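Local coordinates for protein lipase aflb (PDB 6IDY) that probably hydrolyses the ester bonds of lipids, as a fungal lipase of the alpha/beta hydrolase fold with a bound calcium ion, at residues R397-Q402 / D406-T411; T175-N180 / G363-P368; T266-L271 / W275-A280. One frame throughout, in Å; residues are numbered along the deposited sequence.

Interaction 1 (R397-Q402 / D406-T411); sequences RVLPPQ and DDLLGT
With CG anti to its carbonyl carbon (chi1 -73°), Leu399 sends its CD2 methyl toward helix 405-412, while Leu408, its CG anti to the backbone N (chi1 -165°), reaches back with CD1. These methyls meet at 4.1 Å between Leu399 CD2 and Leu408 CD1, the two side chains crossing at about a right angle. The contact packs a loop on the helix that follows it, in an alpha/beta hydrolase fold: the irregular chain leaving helix 391-396 folds back on the first turns of the next helix. Both leucines are buried, and helix 63-73 completes their surroundings through Val63 against Leu399 and Phe67 against Leu408. The polar flank is looser. Gln402 O stays 4.4 Å from Asp407 OD2, which instead accepts a hydrogen bond from Gly404 N and so ties the aspartate to the turn entering the helix. Its other oxygen, OD1, forms a salt bridge with Lys183, a pairing likely to favour the ionised carboxylate. One turn further on, Asp407 O is gripped twice by the same residue from opposite faces of its carbonyl plane: by Thr411 N at 3.0 Å, and by Thr411 OG1 at 2.7 Å, the hydroxyl tilted 27° from that plane.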
ATOM      1  N   ARG A 397     -14.999  -3.942  17.269  1.00 29.80           N
ATOM      2  CA  ARG A 397     -15.261  -4.329  15.885  1.00 29.06           C
ATOM      3  C   ARG A 397     -14.104  -5.164  15.313  1.00 30.22           C
ATOM      4  O   ARG A 397     -12.984  -5.114  15.824  1.00 28.07           O
ATOM      5  CB  ARG A 397     -15.445  -3.077  15.008  1.00 28.56           C
ATOM      6  CG  ARG A 397     -16.685  -2.224  15.268  1.00 34.15           C
ATOM      7  CD  ARG A 397     -16.525  -0.909  14.528  1.00 39.01           C
ATOM      8  NE  ARG A 397     -17.699  -0.040  14.621  1.00 48.57           N
ATOM      9  CZ  ARG A 397     -17.663   1.282  14.478  1.00 54.38           C
ATOM     10  NH1 ARG A 397     -16.511   1.903  14.263  1.00 35.97           N
ATOM     11  NH2 ARG A 397     -18.779   1.995  14.562  1.00 41.24           N
ATOM     12  N   VAL A 398     -14.381  -5.905  14.232  1.00 26.98           N
ATOM     13  CA  VAL A 398     -13.398  -6.700  13.485  1.00 26.21           C
ATOM     14  C   VAL A 398     -13.181  -6.079  12.099  1.00 29.59           C
ATOM     15  O   VAL A 398     -12.138  -6.273  11.475  1.00 29.19           O
ATOM     16  CB  VAL A 398     -13.724  -8.216  13.412  1.00 30.92           C
ATOM     17  CG1 VAL A 398     -13.541  -8.885  14.771  1.00 31.19           C
ATOM     18  CG2 VAL A 398     -15.123  -8.470  12.861  1.00 31.70           C
ATOM     19  N   LEU A 399     -14.181  -5.329  11.630  1.00 25.61           N
ATOM     20  CA  LEU A 399     -14.179  -4.632  10.350  1.00 24.31           C
ATOM     21  C   LEU A 399     -14.843  -3.273  10.541  1.00 28.78           C
ATOM     22  O   LEU A 399     -15.753  -3.182  11.366  1.00 29.45           O
ATOM     23  CB  LEU A 399     -15.011  -5.419   9.312  1.00 24.38           C
ATOM     24  CG  LEU A 399     -14.440  -6.708   8.729  1.00 27.50           C
ATOM     25  CD1 LEU A 399     -15.422  -7.317   7.750  1.00 27.31           C
ATOM     26  CD2 LEU A 399     -13.104  -6.469   8.026  1.00 26.62           C
ATOM     27  N   PRO A 400     -14.498  -2.221   9.755  1.00 25.27           N
ATOM     28  CA  PRO A 400     -15.264  -0.968   9.860  1.00 25.51           C
ATOM     29  C   PRO A 400     -16.702  -1.224   9.368  1.00 29.84           C
ATOM     30  O   PRO A 400     -16.901  -2.165   8.587  1.00 28.94           O
ATOM     31  CB  PRO A 400     -14.523  -0.022   8.910  1.00 26.77           C
ATOM     32  CG  PRO A 400     -13.868  -0.915   7.918  1.00 30.43           C
ATOM     33  CD  PRO A 400     -13.479  -2.139   8.685  1.00 25.65           C
ATOM     34  N   PRO A 401     -17.724  -0.443   9.789  1.00 27.07           N
ATOM     35  CA  PRO A 401     -19.095  -0.704   9.286  1.00 27.33           C
ATOM     36  C   PRO A 401     -19.220  -0.628   7.759  1.00 30.22           C
ATOM     37  O   PRO A 401     -20.109  -1.243   7.181  1.00 30.19           O
ATOM     38  CB  PRO A 401     -19.946   0.384   9.957  1.00 29.77           C
ATOM     39  CG  PRO A 401     -19.122   0.908  11.079  1.00 33.83           C
ATOM     40  CD  PRO A 401     -17.689   0.706  10.717  1.00 28.39           C
ATOM     41  N   GLN A 402     -18.305   0.104   7.110  1.00 26.78           N
ATOM     42  CA  GLN A 402     -18.275   0.320   5.657  1.00 26.21           C
ATOM     43  C   GLN A 402     -17.825  -0.901   4.846  1.00 29.30           C
ATOM     44  O   GLN A 402     -18.079  -0.956   3.640  1.00 29.16           O
ATOM     45  CB  GLN A 402     -17.411   1.553   5.311  1.00 26.43           C
ATOM     46  CG  GLN A 402     -17.949   2.875   5.879  1.00 26.38           C
ATOM     47  CD  GLN A 402     -17.564   3.110   7.324  1.00 37.09           C
ATOM     48  OE1 GLN A 402     -16.533   2.636   7.812  1.00 32.70           O
ATOM     49  NE2 GLN A 402     -18.390   3.848   8.047  1.00 24.97           N
ATOM     50  N   ASP A 406     -16.506  -9.908   1.765  1.00 31.93           N
ATOM     51  CA  ASP A 406     -15.857  -9.857   0.443  1.00 30.94           C
ATOM     52  C   ASP A 406     -14.687  -8.884   0.388  1.00 32.02           C
ATOM     53  O   ASP A 406     -13.717  -9.127  -0.331  1.00 31.41           O
ATOM     54  CB  ASP A 406     -16.880  -9.552  -0.664  1.00 33.78           C
ATOM     55  CG  ASP A 406     -17.880 -10.671  -0.943  1.00 44.60           C
ATOM     56  OD1 ASP A 406     -17.783 -11.737  -0.291  1.00 44.34           O
ATOM     57  OD2 ASP A 406     -18.756 -10.480  -1.815  1.00 52.77           O
ATOM     58  N   ASP A 407     -14.772  -7.798   1.172  1.00 27.37           N
ATOM     59  CA  ASP A 407     -13.721  -6.786   1.303  1.00 25.90           C
ATOM     60  C   ASP A 407     -12.511  -7.374   2.039  1.00 29.02           C
ATOM     61  O   ASP A 407     -11.388  -7.189   1.580  1.00 27.72           O
ATOM     62  CB  ASP A 407     -14.267  -5.542   2.013  1.00 27.10           C
ATOM     63  CG  ASP A 407     -15.376  -4.853   1.240  1.00 31.15           C
ATOM     64  OD1 ASP A 407     -15.156  -4.519   0.058  1.00 30.33           O
ATOM     65  OD2 ASP A 407     -16.457  -4.634   1.823  1.00 35.62           O
ATOM     66  N   LEU A 408     -12.750  -8.136   3.135  1.00 26.47           N
ATOM     67  CA  LEU A 408     -11.721  -8.837   3.907  1.00 26.52           C
ATOM     68  C   LEU A 408     -11.032  -9.866   2.984  1.00 29.89           C
ATOM     69  O   LEU A 408      -9.805  -9.868   2.879  1.00 29.24           O
ATOM     70  CB  LEU A 408     -12.372  -9.563   5.118  1.00 27.39           C
ATOM     71  CG  LEU A 408     -11.474 -10.075   6.275  1.00 32.29           C
ATOM     72  CD1 LEU A 408     -12.315 -10.488   7.440  1.00 33.39           C
ATOM     73  CD2 LEU A 408     -10.626 -11.279   5.875  1.00 34.30           C
ATOM     74  N   LEU A 409     -11.833 -10.727   2.317  1.00 25.83           N
ATOM     75  CA  LEU A 409     -11.331 -11.781   1.422  1.00 25.08           C
ATOM     76  C   LEU A 409     -10.569 -11.241   0.223  1.00 27.15           C
ATOM     77  O   LEU A 409      -9.488 -11.739  -0.083  1.00 25.86           O
ATOM     78  CB  LEU A 409     -12.448 -12.743   0.977  1.00 25.83           C
ATOM     79  CG  LEU A 409     -13.345 -13.346   2.078  1.00 31.06           C
ATOM     80  CD1 LEU A 409     -14.461 -14.190   1.477  1.00 31.45           C
ATOM     81  CD2 LEU A 409     -12.542 -14.149   3.093  1.00 31.95           C
ATOM     82  N   GLY A 410     -11.127 -10.221  -0.423  1.00 24.42           N
ATOM     83  CA  GLY A 410     -10.527  -9.569  -1.579  1.00 24.02           C
ATOM     84  C   GLY A 410      -9.197  -8.915  -1.270  1.00 27.38           C
ATOM     85  O   GLY A 410      -8.259  -9.029  -2.064  1.00 26.56           O
ATOM     86  N   THR A 411      -9.099  -8.238  -0.105  1.00 23.86           N
ATOM     87  CA  THR A 411      -7.858  -7.597   0.369  1.00 22.60           C
ATOM     88  C   THR A 411      -6.768  -8.660   0.582  1.00 26.02           C
ATOM     89  O   THR A 411      -5.618  -8.440   0.229  1.00 25.95           O
ATOM     90  CB  THR A 411      -8.128  -6.759   1.625  1.00 27.79           C
ATOM     91  OG1 THR A 411      -9.095  -5.755   1.313  1.00 27.51           O
ATOM     92  CG2 THR A 411      -6.867  -6.104   2.193  1.00 23.97           C
TER

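Interaction 2 (T175-N180 / G363-P368); sequences TTYYFN and GVLYNP
Leu365 lies against Asn180, its CB set squarely over one face of the carboxamide, and this pair forms the tight half of the contact. In the alpha/beta hydrolase fold of this lipase, the contact joins the end of helix 173-178 to a short 3-10 turn at 363-365, in the loop between helix 346-349 and helix 368-379. Leu365 CB is 3.6 Å from Asn180 CG, while the leucine CD2 approaches Asn180 OD1 on the same face to 3.8 Å. From the backbone side, Leu365 O comes within 3.4 Å of Asn180 CB; that carbonyl accepts a hydrogen bond from Trp371 NE1.

The amide is held by its own polar ends. Asn180 CG sits between the backbone N and the carbonyl carbon (chi1 42°), which folds the carboxamide back over the last turn of helix 173-178. There ND2 makes a weak, strongly bent bond to Thr176 O (2.8 Å, 122° at the hydrogen), and the same nitrogen has a firmer partner in Thr411 OG1.

The other half is looser, although equally buried. Tyr177 CE1 meets Leu365 CD2 obliquely at 4.1 Å, and Thr176 CG2 barely reaches Leu365 CD1. Trp232, at the end of strand 227-232, touches all three of these side chains, close to where this fold normally places its nucleophile elbow. The ring of Tyr177 is anchored at its far end by a hydrogen bond between OH and Val166 O. Solvent is reached on the helix side that turns from the loop, where Tyr178 is exposed. Within the helix, Thr176 CG2 rests 4.0 Å above the plane of the Tyr177 ring, over its centre.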
ATOM      1  N   THR A 175      -7.102  -2.405  -7.918  1.00 29.81           N
ATOM      2  CA  THR A 175      -7.558  -3.639  -7.282  1.00 30.48           C
ATOM      3  C   THR A 175      -7.398  -3.565  -5.761  1.00 34.02           C
ATOM      4  O   THR A 175      -8.337  -3.933  -5.053  1.00 34.19           O
ATOM      5  CB  THR A 175      -6.918  -4.885  -7.915  1.00 36.80           C
ATOM      6  OG1 THR A 175      -7.303  -4.934  -9.288  1.00 35.63           O
ATOM      7  CG2 THR A 175      -7.384  -6.168  -7.250  1.00 35.54           C
ATOM      8  N   THR A 176      -6.235  -3.080  -5.272  1.00 29.32           N
ATOM      9  CA  THR A 176      -5.928  -2.921  -3.846  1.00 28.67           C
ATOM     10  C   THR A 176      -7.036  -2.206  -3.076  1.00 32.91           C
ATOM     11  O   THR A 176      -7.548  -2.736  -2.085  1.00 34.17           O
ATOM     12  CB  THR A 176      -4.599  -2.178  -3.661  1.00 31.84           C
ATOM     13  OG1 THR A 176      -3.565  -2.977  -4.213  1.00 29.59           O
ATOM     14  CG2 THR A 176      -4.285  -1.835  -2.182  1.00 27.22           C
ATOM     15  N   TYR A 177      -7.407  -1.019  -3.552  1.00 26.54           N
ATOM     16  CA  TYR A 177      -8.369  -0.167  -2.872  1.00 25.65           C
ATOM     17  C   TYR A 177      -9.829  -0.474  -3.175  1.00 29.19           C
ATOM     18  O   TYR A 177     -10.693  -0.027  -2.431  1.00 28.61           O
ATOM     19  CB  TYR A 177      -8.026   1.293  -3.139  1.00 25.05           C
ATOM     20  CG  TYR A 177      -6.757   1.678  -2.409  1.00 23.29           C
ATOM     21  CD1 TYR A 177      -6.718   1.730  -1.018  1.00 24.10           C
ATOM     22  CD2 TYR A 177      -5.580   1.934  -3.106  1.00 22.70           C
ATOM     23  CE1 TYR A 177      -5.547   2.049  -0.337  1.00 22.66           C
ATOM     24  CE2 TYR A 177      -4.401   2.269  -2.434  1.00 22.30           C
ATOM     25  CZ  TYR A 177      -4.397   2.339  -1.049  1.00 24.61           C
ATOM     26  OH  TYR A 177      -3.268   2.708  -0.368  1.00 22.36           O
ATOM     27  N   TYR A 178     -10.103  -1.290  -4.201  1.00 25.71           N
ATOM     28  CA  TYR A 178     -11.455  -1.722  -4.554  1.00 25.96           C
ATOM     29  C   TYR A 178     -12.112  -2.404  -3.334  1.00 28.93           C
ATOM     30  O   TYR A 178     -13.288  -2.168  -3.058  1.00 29.01           O
ATOM     31  CB  TYR A 178     -11.391  -2.685  -5.762  1.00 27.74           C
ATOM     32  CG  TYR A 178     -12.722  -3.261  -6.195  1.00 30.28           C
ATOM     33  CD1 TYR A 178     -13.510  -2.614  -7.140  1.00 32.79           C
ATOM     34  CD2 TYR A 178     -13.168  -4.484  -5.698  1.00 31.51           C
ATOM     35  CE1 TYR A 178     -14.731  -3.148  -7.554  1.00 35.00           C
ATOM     36  CE2 TYR A 178     -14.387  -5.029  -6.103  1.00 33.33           C
ATOM     37  CZ  TYR A 178     -15.169  -4.352  -7.026  1.00 43.15           C
ATOM     38  OH  TYR A 178     -16.364  -4.891  -7.436  1.00 48.00           O
ATOM     39  N   PHE A 179     -11.327  -3.207  -2.589  1.00 24.22           N
ATOM     40  CA  PHE A 179     -11.772  -3.964  -1.424  1.00 23.73           C
ATOM     41  C   PHE A 179     -11.584  -3.254  -0.072  1.00 27.37           C
ATOM     42  O   PHE A 179     -11.745  -3.892   0.974  1.00 28.19           O
ATOM     43  CB  PHE A 179     -11.084  -5.337  -1.411  1.00 25.36           C
ATOM     44  CG  PHE A 179     -11.430  -6.234  -2.575  1.00 27.35           C
ATOM     45  CD1 PHE A 179     -12.686  -6.825  -2.670  1.00 30.79           C
ATOM     46  CD2 PHE A 179     -10.484  -6.529  -3.550  1.00 28.54           C
ATOM     47  CE1 PHE A 179     -13.001  -7.672  -3.734  1.00 31.83           C
ATOM     48  CE2 PHE A 179     -10.793  -7.392  -4.605  1.00 31.64           C
ATOM     49  CZ  PHE A 179     -12.047  -7.963  -4.684  1.00 30.61           C
ATOM     50  N   ASN A 180     -11.257  -1.948  -0.071  1.00 21.29           N
ATOM     51  CA  ASN A 180     -11.090  -1.247   1.199  1.00 20.33           C
ATOM     52  C   ASN A 180     -11.247   0.272   1.070  1.00 24.36           C
ATOM     53  O   ASN A 180     -12.363   0.734   0.856  1.00 25.14           O
ATOM     54  CB  ASN A 180      -9.780  -1.642   1.922  1.00 18.48           C
ATOM     55  CG  ASN A 180      -8.592  -1.767   1.015  1.00 24.83           C
ATOM     56  OD1 ASN A 180      -7.963  -0.775   0.662  1.00 22.78           O
ATOM     57  ND2 ASN A 180      -8.256  -2.986   0.631  1.00 16.88           N
ATOM     58  N   GLY A 363      -4.063  -6.721   5.895  1.00 21.35           N
ATOM     59  CA  GLY A 363      -5.182  -6.701   6.839  1.00 21.35           C
ATOM     60  C   GLY A 363      -5.469  -5.382   7.521  1.00 25.26           C
ATOM     61  O   GLY A 363      -6.616  -5.121   7.883  1.00 26.03           O
ATOM     62  N   VAL A 364      -4.445  -4.526   7.697  1.00 21.02           N
ATOM     63  CA  VAL A 364      -4.638  -3.205   8.319  1.00 20.07           C
ATOM     64  C   VAL A 364      -5.591  -2.339   7.441  1.00 22.75           C
ATOM     65  O   VAL A 364      -6.327  -1.508   7.979  1.00 22.22           O
ATOM     66  CB  VAL A 364      -3.299  -2.499   8.711  1.00 22.68           C
ATOM     67  CG1 VAL A 364      -3.557  -1.223   9.523  1.00 22.42           C
ATOM     68  CG2 VAL A 364      -2.398  -3.435   9.508  1.00 21.90           C
ATOM     69  N   LEU A 365      -5.656  -2.617   6.111  1.00 19.32           N
ATOM     70  CA  LEU A 365      -6.565  -1.925   5.176  1.00 18.80           C
ATOM     71  C   LEU A 365      -8.053  -2.132   5.529  1.00 23.29           C
ATOM     72  O   LEU A 365      -8.892  -1.299   5.171  1.00 22.87           O
ATOM     73  CB  LEU A 365      -6.304  -2.353   3.725  1.00 18.54           C
ATOM     74  CG  LEU A 365      -4.957  -1.951   3.113  1.00 21.76           C
ATOM     75  CD1 LEU A 365      -4.664  -2.782   1.866  1.00 21.26           C
ATOM     76  CD2 LEU A 365      -4.907  -0.449   2.814  1.00 21.20           C
ATOM     77  N   TYR A 366      -8.379  -3.242   6.214  1.00 21.08           N
ATOM     78  CA  TYR A 366      -9.756  -3.513   6.623  1.00 22.12           C
ATOM     79  C   TYR A 366      -9.916  -3.470   8.152  1.00 26.08           C
ATOM     80  O   TYR A 366     -10.923  -3.942   8.673  1.00 26.80           O
ATOM     81  CB  TYR A 366     -10.320  -4.813   5.994  1.00 23.65           C
ATOM     82  CG  TYR A 366      -9.524  -6.083   6.237  1.00 25.52           C
ATOM     83  CD1 TYR A 366      -9.468  -6.665   7.502  1.00 27.19           C
ATOM     84  CD2 TYR A 366      -8.913  -6.756   5.185  1.00 26.05           C
ATOM     85  CE1 TYR A 366      -8.766  -7.849   7.723  1.00 26.58           C
ATOM     86  CE2 TYR A 366      -8.217  -7.947   5.391  1.00 26.45           C
ATOM     87  CZ  TYR A 366      -8.154  -8.495   6.662  1.00 31.06           C
ATOM     88  OH  TYR A 366      -7.448  -9.654   6.874  1.00 26.57           O
ATOM     89  N   ASN A 367      -8.932  -2.898   8.867  1.00 22.23           N
ATOM     90  CA  ASN A 367      -8.989  -2.804  10.328  1.00 22.09           C
ATOM     91  C   ASN A 367      -9.925  -1.655  10.789  1.00 26.96           C
ATOM     92  O   ASN A 367      -9.803  -0.540  10.277  1.00 26.07           O
ATOM     93  CB  ASN A 367      -7.589  -2.672  10.934  1.00 17.06           C
ATOM     94  CG  ASN A 367      -7.619  -2.622  12.433  1.00 29.41           C
ATOM     95  OD1 ASN A 367      -7.779  -1.561  13.032  1.00 23.97           O
ATOM     96  ND2 ASN A 367      -7.508  -3.773  13.072  1.00 19.20           N
ATOM     97  N   PRO A 368     -10.851  -1.902  11.753  1.00 24.88           N
ATOM     98  CA  PRO A 368     -11.782  -0.833  12.171  1.00 24.75           C
ATOM     99  C   PRO A 368     -11.125   0.377  12.822  1.00 27.34           C
ATOM    100  O   PRO A 368     -11.601   1.493  12.613  1.00 27.33           O
ATOM    101  CB  PRO A 368     -12.754  -1.544  13.114  1.00 27.18           C
ATOM    102  CG  PRO A 368     -12.056  -2.766  13.537  1.00 31.05           C
ATOM    103  CD  PRO A 368     -11.149  -3.175  12.444  1.00 26.21           C
TER

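Interaction 3 (T266-L271 / W275-A280); sequences TVMRSL and WLAALA
Met268 and Leu271 carry the approach of segment 266-271 to 275-280, Met268 onto Ala277 and Leu271 onto Leu279. Both segments belong to one irregular surface loop of the alpha/beta hydrolase fold, between strand 253-259 and helix 283-287. The Cys273-Cys281 disulfide cross-links this loop, with Cys273 in the bend between the segments and Cys281 directly after Ala280.

At the start, Thr266 is buried and fastened to the body of the protein: its OG1 hydrogen-bonds with Gln322 N, and its backbone pairs with Gln288 and Trp290. Val267 extends this anchoring through a backbone bond to Gln322. Met268 then faces the other segment. Its chain is bent at both outer torsions (chi2 -60°, chi3 -83°), which curls the terminal methyl onto the facing segment, so that Met268 CE lies 3.8 Å from Ala277 CB and 4.1 Å from Ala277 CA. Met268 also touches a crystal neighbour, and the packing may influence its exact pose.

Beyond Met268 the segment runs along the surface to Leu271, which takes part through its backbone while its side chain leads elsewhere. The opposing segment is rooted in the interior by Trp275, whose ring meets Phe81 edge-to-face and packs on Leu285 and Ala418. At the outer end the last touch is a methyl against a carbonyl, Leu279 CD2 at 3.7 Å from Leu271 O.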
ATOM      1  N   THR A 266      12.501  -3.232   6.083  1.00 18.91           N
ATOM      2  CA  THR A 266      12.307  -4.461   6.844  1.00 18.59           C
ATOM      3  C   THR A 266      13.553  -5.320   6.885  1.00 22.23           C
ATOM      4  O   THR A 266      14.380  -5.274   5.973  1.00 22.07           O
ATOM      5  CB  THR A 266      11.074  -5.231   6.324  1.00 23.54           C
ATOM      6  OG1 THR A 266      10.855  -6.370   7.150  1.00 21.63           O
ATOM      7  CG2 THR A 266      11.204  -5.665   4.871  1.00 20.88           C
ATOM      8  N   VAL A 267      13.676  -6.116   7.938  1.00 19.38           N
ATOM      9  CA  VAL A 267      14.814  -7.025   8.068  1.00 19.95           C
ATOM     10  C   VAL A 267      14.479  -8.391   7.526  1.00 22.21           C
ATOM     11  O   VAL A 267      13.302  -8.760   7.430  1.00 20.22           O
ATOM     12  CB  VAL A 267      15.351  -7.138   9.511  1.00 24.14           C
ATOM     13  CG1 VAL A 267      15.915  -5.820   9.979  1.00 24.02           C
ATOM     14  CG2 VAL A 267      14.292  -7.666  10.475  1.00 23.58           C
ATOM     15  N   MET A 268      15.529  -9.150   7.202  1.00 19.14           N
ATOM     16  CA  MET A 268      15.430 -10.530   6.755  1.00 19.06           C
ATOM     17  C   MET A 268      16.508 -11.300   7.500  1.00 24.44           C
ATOM     18  O   MET A 268      17.630 -10.809   7.664  1.00 23.99           O
ATOM     19  CB  MET A 268      15.593 -10.652   5.221  1.00 21.02           C
ATOM     20  CG  MET A 268      14.477  -9.975   4.421  1.00 23.29           C
ATOM     21  SD  MET A 268      12.819 -10.639   4.750  1.00 26.31           S
ATOM     22  CE  MET A 268      12.812 -12.078   3.644  1.00 23.07           C
ATOM     23  N   ARG A 269      16.147 -12.479   8.000  1.00 22.15           N
ATOM     24  CA  ARG A 269      17.035 -13.360   8.739  1.00 22.72           C
ATOM     25  C   ARG A 269      18.214 -13.822   7.839  1.00 27.24           C
ATOM     26  O   ARG A 269      19.365 -13.822   8.285  1.00 27.54           O
ATOM     27  CB  ARG A 269      16.210 -14.533   9.276  1.00 22.94           C
ATOM     28  CG  ARG A 269      17.003 -15.682   9.857  1.00 28.51           C
ATOM     29  CD  ARG A 269      16.163 -16.497  10.809  1.00 26.99           C
ATOM     30  NE  ARG A 269      14.858 -16.854  10.249  1.00 25.39           N
ATOM     31  CZ  ARG A 269      14.610 -17.946   9.534  1.00 37.83           C
ATOM     32  NH1 ARG A 269      15.580 -18.813   9.272  1.00 32.23           N
ATOM     33  NH2 ARG A 269      13.386 -18.186   9.086  1.00 27.48           N
ATOM     34  N   SER A 270      17.919 -14.174   6.573  1.00 23.09           N
ATOM     35  CA  SER A 270      18.931 -14.588   5.596  1.00 22.58           C
ATOM     36  C   SER A 270      19.298 -13.409   4.675  1.00 25.57           C
ATOM     37  O   SER A 270      18.579 -12.411   4.645  1.00 23.88           O
ATOM     38  CB  SER A 270      18.435 -15.785   4.790  1.00 24.04           C
ATOM     39  OG  SER A 270      18.164 -16.884   5.642  1.00 25.87           O
ATOM     40  N   LEU A 271      20.417 -13.516   3.940  1.00 24.19           N
ATOM     41  CA  LEU A 271      20.889 -12.461   3.034  1.00 23.88           C
ATOM     42  C   LEU A 271      20.111 -12.510   1.720  1.00 26.19           C
ATOM     43  O   LEU A 271      20.649 -12.800   0.650  1.00 25.83           O
ATOM     44  CB  LEU A 271      22.415 -12.548   2.839  1.00 24.58           C
ATOM     45  CG  LEU A 271      23.258 -12.234   4.089  1.00 28.63           C
ATOM     46  CD1 LEU A 271      24.693 -12.728   3.925  1.00 29.19           C
ATOM     47  CD2 LEU A 271      23.207 -10.748   4.445  1.00 27.55           C
ATOM     48  N   TRP A 275       9.994  -9.637   0.857  1.00 22.87           N
ATOM     49  CA  TRP A 275       8.934 -10.241   0.032  1.00 23.55           C
ATOM     50  C   TRP A 275       9.363 -11.586  -0.564  1.00 26.62           C
ATOM     51  O   TRP A 275       9.042 -12.625   0.001  1.00 26.59           O
ATOM     52  CB  TRP A 275       8.418  -9.289  -1.078  1.00 23.04           C
ATOM     53  CG  TRP A 275       7.752  -8.047  -0.572  1.00 24.60           C
ATOM     54  CD1 TRP A 275       8.357  -6.938  -0.056  1.00 27.17           C
ATOM     55  CD2 TRP A 275       6.345  -7.771  -0.584  1.00 24.93           C
ATOM     56  NE1 TRP A 275       7.412  -5.992   0.265  1.00 27.09           N
ATOM     57  CE2 TRP A 275       6.168  -6.473  -0.060  1.00 28.66           C
ATOM     58  CE3 TRP A 275       5.215  -8.495  -0.996  1.00 27.11           C
ATOM     59  CZ2 TRP A 275       4.901  -5.905   0.114  1.00 28.38           C
ATOM     60  CZ3 TRP A 275       3.963  -7.916  -0.854  1.00 29.19           C
ATOM     61  CH2 TRP A 275       3.815  -6.628  -0.324  1.00 29.28           C
ATOM     62  N   LEU A 276      10.091 -11.561  -1.702  1.00 22.30           N
ATOM     63  CA  LEU A 276      10.510 -12.741  -2.464  1.00 21.02           C
ATOM     64  C   LEU A 276      11.493 -13.659  -1.728  1.00 25.37           C
ATOM     65  O   LEU A 276      11.479 -14.866  -1.973  1.00 26.14           O
ATOM     66  CB  LEU A 276      11.068 -12.322  -3.843  1.00 20.41           C
ATOM     67  CG  LEU A 276      11.309 -13.441  -4.881  1.00 23.72           C
ATOM     68  CD1 LEU A 276      10.028 -14.217  -5.188  1.00 23.30           C
ATOM     69  CD2 LEU A 276      11.912 -12.884  -6.152  1.00 23.96           C
ATOM     70  N   ALA A 277      12.328 -13.112  -0.826  1.00 21.93           N
ATOM     71  CA  ALA A 277      13.310 -13.890  -0.051  1.00 22.43           C
ATOM     72  C   ALA A 277      14.271 -14.674  -0.967  1.00 25.64           C
ATOM     73  O   ALA A 277      14.608 -15.828  -0.707  1.00 24.87           O
ATOM     74  CB  ALA A 277      12.613 -14.808   0.959  1.00 23.25           C
ATOM     75  N   ALA A 278      14.731 -14.010  -2.031  1.00 22.71           N
ATOM     76  CA  ALA A 278      15.641 -14.586  -3.019  1.00 23.23           C
ATOM     77  C   ALA A 278      16.871 -13.685  -3.228  1.00 25.06           C
ATOM     78  O   ALA A 278      16.976 -12.620  -2.611  1.00 22.49           O
ATOM     79  CB  ALA A 278      14.894 -14.782  -4.334  1.00 24.19           C
ATOM     80  N   LEU A 279      17.806 -14.124  -4.078  1.00 22.31           N
ATOM     81  CA  LEU A 279      19.002 -13.351  -4.427  1.00 22.76           C
ATOM     82  C   LEU A 279      18.706 -12.384  -5.587  1.00 25.85           C
ATOM     83  O   LEU A 279      19.249 -11.288  -5.606  1.00 25.18           O
ATOM     84  CB  LEU A 279      20.181 -14.276  -4.786  1.00 23.82           C
ATOM     85  CG  LEU A 279      20.766 -15.137  -3.643  1.00 28.70           C
ATOM     86  CD1 LEU A 279      21.718 -16.169  -4.188  1.00 28.92           C
ATOM     87  CD2 LEU A 279      21.467 -14.274  -2.594  1.00 31.01           C
ATOM     88  N   ALA A 280      17.875 -12.805  -6.562  1.00 23.23           N
ATOM     89  CA  ALA A 280      17.478 -11.995  -7.723  1.00 23.14           C
ATOM     90  C   ALA A 280      16.025 -11.553  -7.527  1.00 25.67           C
ATOM     91  O   ALA A 280      15.103 -12.372  -7.498  1.00 23.83           O
ATOM     92  CB  ALA A 280      17.648 -12.788  -9.017  1.00 24.63           C
TER

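How the interactions relate
Along the chain, 266-271 and 275-280 both fall between the two halves of interaction 2, and interaction 1 follows after them. Interactions 1 and 2 adjoin, their centres about 7 Å apart, and meet at helix 405-412, which supplies one side of interaction 1 and packs against both segments of interaction 2: Asp407 CB packs on Phe179 O, and Pro400 CD on Tyr366 O. Together they join the C-terminal helices to the end of helix 173-178 and to the loop between helices 346-349 and 368-379. Interaction 3 stands apart at the surface, its centre about 26 Å from that of interaction 2 and about 30 Å from that of interaction 1. Helix 414-424 nevertheless borders both regions, touching Thr175 and Trp275.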